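Local coordinates for protein hemoglobin subunit beta (Isurus oxyrinchus, PDB 3MKB) that carries oxygen as the haem-bearing beta subunit of shark haemoglobin, probably binding it reversibly at the iron of its protoporphyrin, at residues L28-V33 and I101-H106. Numbering follows the deposited sequence.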
loop_
_atom_site.group_PDB
_atom_site.type_symbol
_atom_site.label_atom_id
_atom_site.label_comp_id
_atom_site.label_asym_id
_atom_site.label_seq_id
_atom_site.Cartn_x
_atom_site.Cartn_y
_atom_site.Cartn_z
ATOM N N LEU B 28 15.600 -12.510 7.568
ATOM C CA LEU B 28 16.370 -11.947 6.484
ATOM C C LEU B 28 16.405 -12.901 5.275
ATOM O O LEU B 28 16.182 -12.471 4.106
ATOM C CB LEU B 28 17.795 -11.656 7.009
ATOM C CG LEU B 28 18.592 -10.392 6.746
ATOM C CD1 LEU B 28 19.820 -10.683 5.837
ATOM C CD2 LEU B 28 17.808 -9.136 6.267
ATOM N N GLU B 29 16.713 -14.173 5.557
ATOM C CA GLU B 29 16.816 -15.224 4.528
ATOM C C GLU B 29 15.481 -15.405 3.816
ATOM O O GLU B 29 15.408 -15.489 2.566
ATOM C CB GLU B 29 17.327 -16.563 5.132
ATOM C CG GLU B 29 18.837 -16.498 5.471
ATOM C CD GLU B 29 19.356 -17.687 6.316
ATOM O OE1 GLU B 29 18.540 -18.454 6.915
ATOM O OE2 GLU B 29 20.597 -17.792 6.410
ATOM N N ARG B 30 14.416 -15.424 4.610
ATOM C CA ARG B 30 13.087 -15.488 4.082
ATOM C C ARG B 30 12.751 -14.326 3.193
ATOM O O ARG B 30 12.185 -14.507 2.084
ATOM C CB ARG B 30 12.064 -15.578 5.234
ATOM C CG ARG B 30 10.575 -15.668 4.782
ATOM C CD ARG B 30 9.648 -15.865 6.058
ATOM N NE ARG B 30 10.043 -17.063 6.790
ATOM C CZ ARG B 30 9.579 -18.289 6.526
ATOM N NH1 ARG B 30 8.684 -18.472 5.557
ATOM N NH2 ARG B 30 10.010 -19.334 7.232
ATOM N N MET B 31 13.066 -13.124 3.673
ATOM C CA MET B 31 12.747 -11.898 2.927
ATOM C C MET B 31 13.439 -11.946 1.560
ATOM O O MET B 31 12.852 -11.582 0.564
ATOM C CB MET B 31 13.194 -10.670 3.703
ATOM C CG MET B 31 12.910 -9.327 2.985
ATOM S SD MET B 31 13.844 -7.995 3.767
ATOM C CE MET B 31 15.538 -8.523 3.452
ATOM N N PHE B 32 14.654 -12.475 1.510
ATOM C CA PHE B 32 15.344 -12.660 0.203
ATOM C C PHE B 32 14.670 -13.569 -0.804
ATOM O O PHE B 32 14.881 -13.395 -2.016
ATOM C CB PHE B 32 16.772 -13.186 0.402
ATOM C CG PHE B 32 17.659 -12.244 1.128
ATOM C CD1 PHE B 32 17.410 -10.916 1.128
ATOM C CD2 PHE B 32 18.798 -12.704 1.770
ATOM C CE1 PHE B 32 18.275 -10.034 1.839
ATOM C CE2 PHE B 32 19.628 -11.859 2.446
ATOM C CZ PHE B 32 19.389 -10.542 2.476
ATOM N N VAL B 33 13.973 -14.603 -0.337
ATOM C CA VAL B 33 13.377 -15.620 -1.201
ATOM C C VAL B 33 11.999 -15.072 -1.530
ATOM O O VAL B 33 11.585 -15.074 -2.705
ATOM C CB VAL B 33 13.321 -17.018 -0.497
ATOM C CG1 VAL B 33 12.425 -18.096 -1.252
ATOM C CG2 VAL B 33 14.696 -17.588 -0.326
ATOM N N ILE B 101 7.774 -11.324 11.668
ATOM C CA ILE B 101 6.473 -11.785 12.194
ATOM C C ILE B 101 6.224 -13.231 11.774
ATOM O O ILE B 101 5.773 -14.030 12.579
ATOM C CB ILE B 101 5.338 -10.853 11.726
ATOM C CG1 ILE B 101 5.446 -9.547 12.525
ATOM C CG2 ILE B 101 3.951 -11.491 11.998
ATOM C CD1 ILE B 101 4.717 -8.432 11.962
ATOM N N VAL B 102 6.513 -13.569 10.506
ATOM C CA VAL B 102 6.370 -14.972 10.061
ATOM C C VAL B 102 7.283 -15.873 10.920
ATOM O O VAL B 102 6.867 -16.966 11.274
ATOM C CB VAL B 102 6.606 -15.128 8.557
ATOM C CG1 VAL B 102 6.774 -16.660 8.125
ATOM C CG2 VAL B 102 5.422 -14.514 7.797
ATOM N N GLU B 103 8.476 -15.375 11.321
ATOM C CA GLU B 103 9.396 -16.219 12.086
ATOM C C GLU B 103 8.935 -16.332 13.546
ATOM O O GLU B 103 9.060 -17.368 14.150
ATOM C CB GLU B 103 10.842 -15.758 11.996
ATOM C CG GLU B 103 11.540 -16.054 10.640
ATOM C CD GLU B 103 11.490 -17.516 10.236
ATOM O OE1 GLU B 103 11.563 -17.759 8.992
ATOM O OE2 GLU B 103 11.442 -18.415 11.129
ATOM N N LEU B 104 8.407 -15.250 14.084
ATOM C CA LEU B 104 7.724 -15.333 15.419
ATOM C C LEU B 104 6.505 -16.297 15.462
ATOM O O LEU B 104 6.286 -16.938 16.461
ATOM C CB LEU B 104 7.326 -13.922 15.850
ATOM C CG LEU B 104 8.513 -12.986 16.190
ATOM C CD1 LEU B 104 8.038 -11.489 16.165
ATOM C CD2 LEU B 104 9.209 -13.382 17.575
ATOM N N ALA B 105 5.712 -16.339 14.394
ATOM C CA ALA B 105 4.633 -17.326 14.210
ATOM C C ALA B 105 5.156 -18.782 14.258
ATOM O O ALA B 105 4.602 -19.661 14.923
ATOM C CB ALA B 105 3.872 -17.029 12.868
ATOM N N HIS B 106 6.248 -19.024 13.557
ATOM C CA HIS B 106 6.894 -20.328 13.473
ATOM C C HIS B 106 7.431 -20.743 14.863
ATOM O O HIS B 106 7.450 -21.915 15.203
ATOM C CB HIS B 106 8.005 -20.299 12.364
ATOM C CG HIS B 106 7.726 -21.249 11.215
ATOM N ND1 HIS B 106 8.713 -21.798 10.425
ATOM C CD2 HIS B 106 6.577 -21.855 10.844
ATOM C CE1 HIS B 106 8.166 -22.622 9.557
ATOM N NE2 HIS B 106 6.863 -22.671 9.790
#
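Arg-30 reaches across to Glu-103 and grips one carboxylate oxygen with two nitrogens: NE and NH2 each lie 2.8 Å from Glu-103 OE1, a salt bridge made side-on. Both hydrogen bonds are bent, with N-H...O angles of 147° and 141°, as expected when neighbouring donors converge on a single acceptor. OE1 sits in the guanidinium plane, yet the nitrogens meet it from above one face of the carboxylate, the two planes being 45° apart. The arginine is extended as far as CD, with CG anti to the backbone N, and bends at the CD-NE end, about the CG-CD bond, which brings NE and NH2 round to the acid. NH1 also bonds to His-121 ND1, and NH2 to the carbonyl O of Phe-116, both of the alpha subunit. Between the two segments the closest packing is at this group: Val-102 CG1 lies over one guanidinium face, 3.6 Å from Arg-30 CZ. Toward partly exposed His-106 the fit is looser, with ND1 4.2 Å from Arg-30 NH2. The segment axes come no closer than 10.6 Å, a gap spanned mainly by Arg-30. Met-31, the next residue, packs on Leu-95, Leu-96 and Ser-99, joining helices 20-34 and 93-108, globin helices B and G.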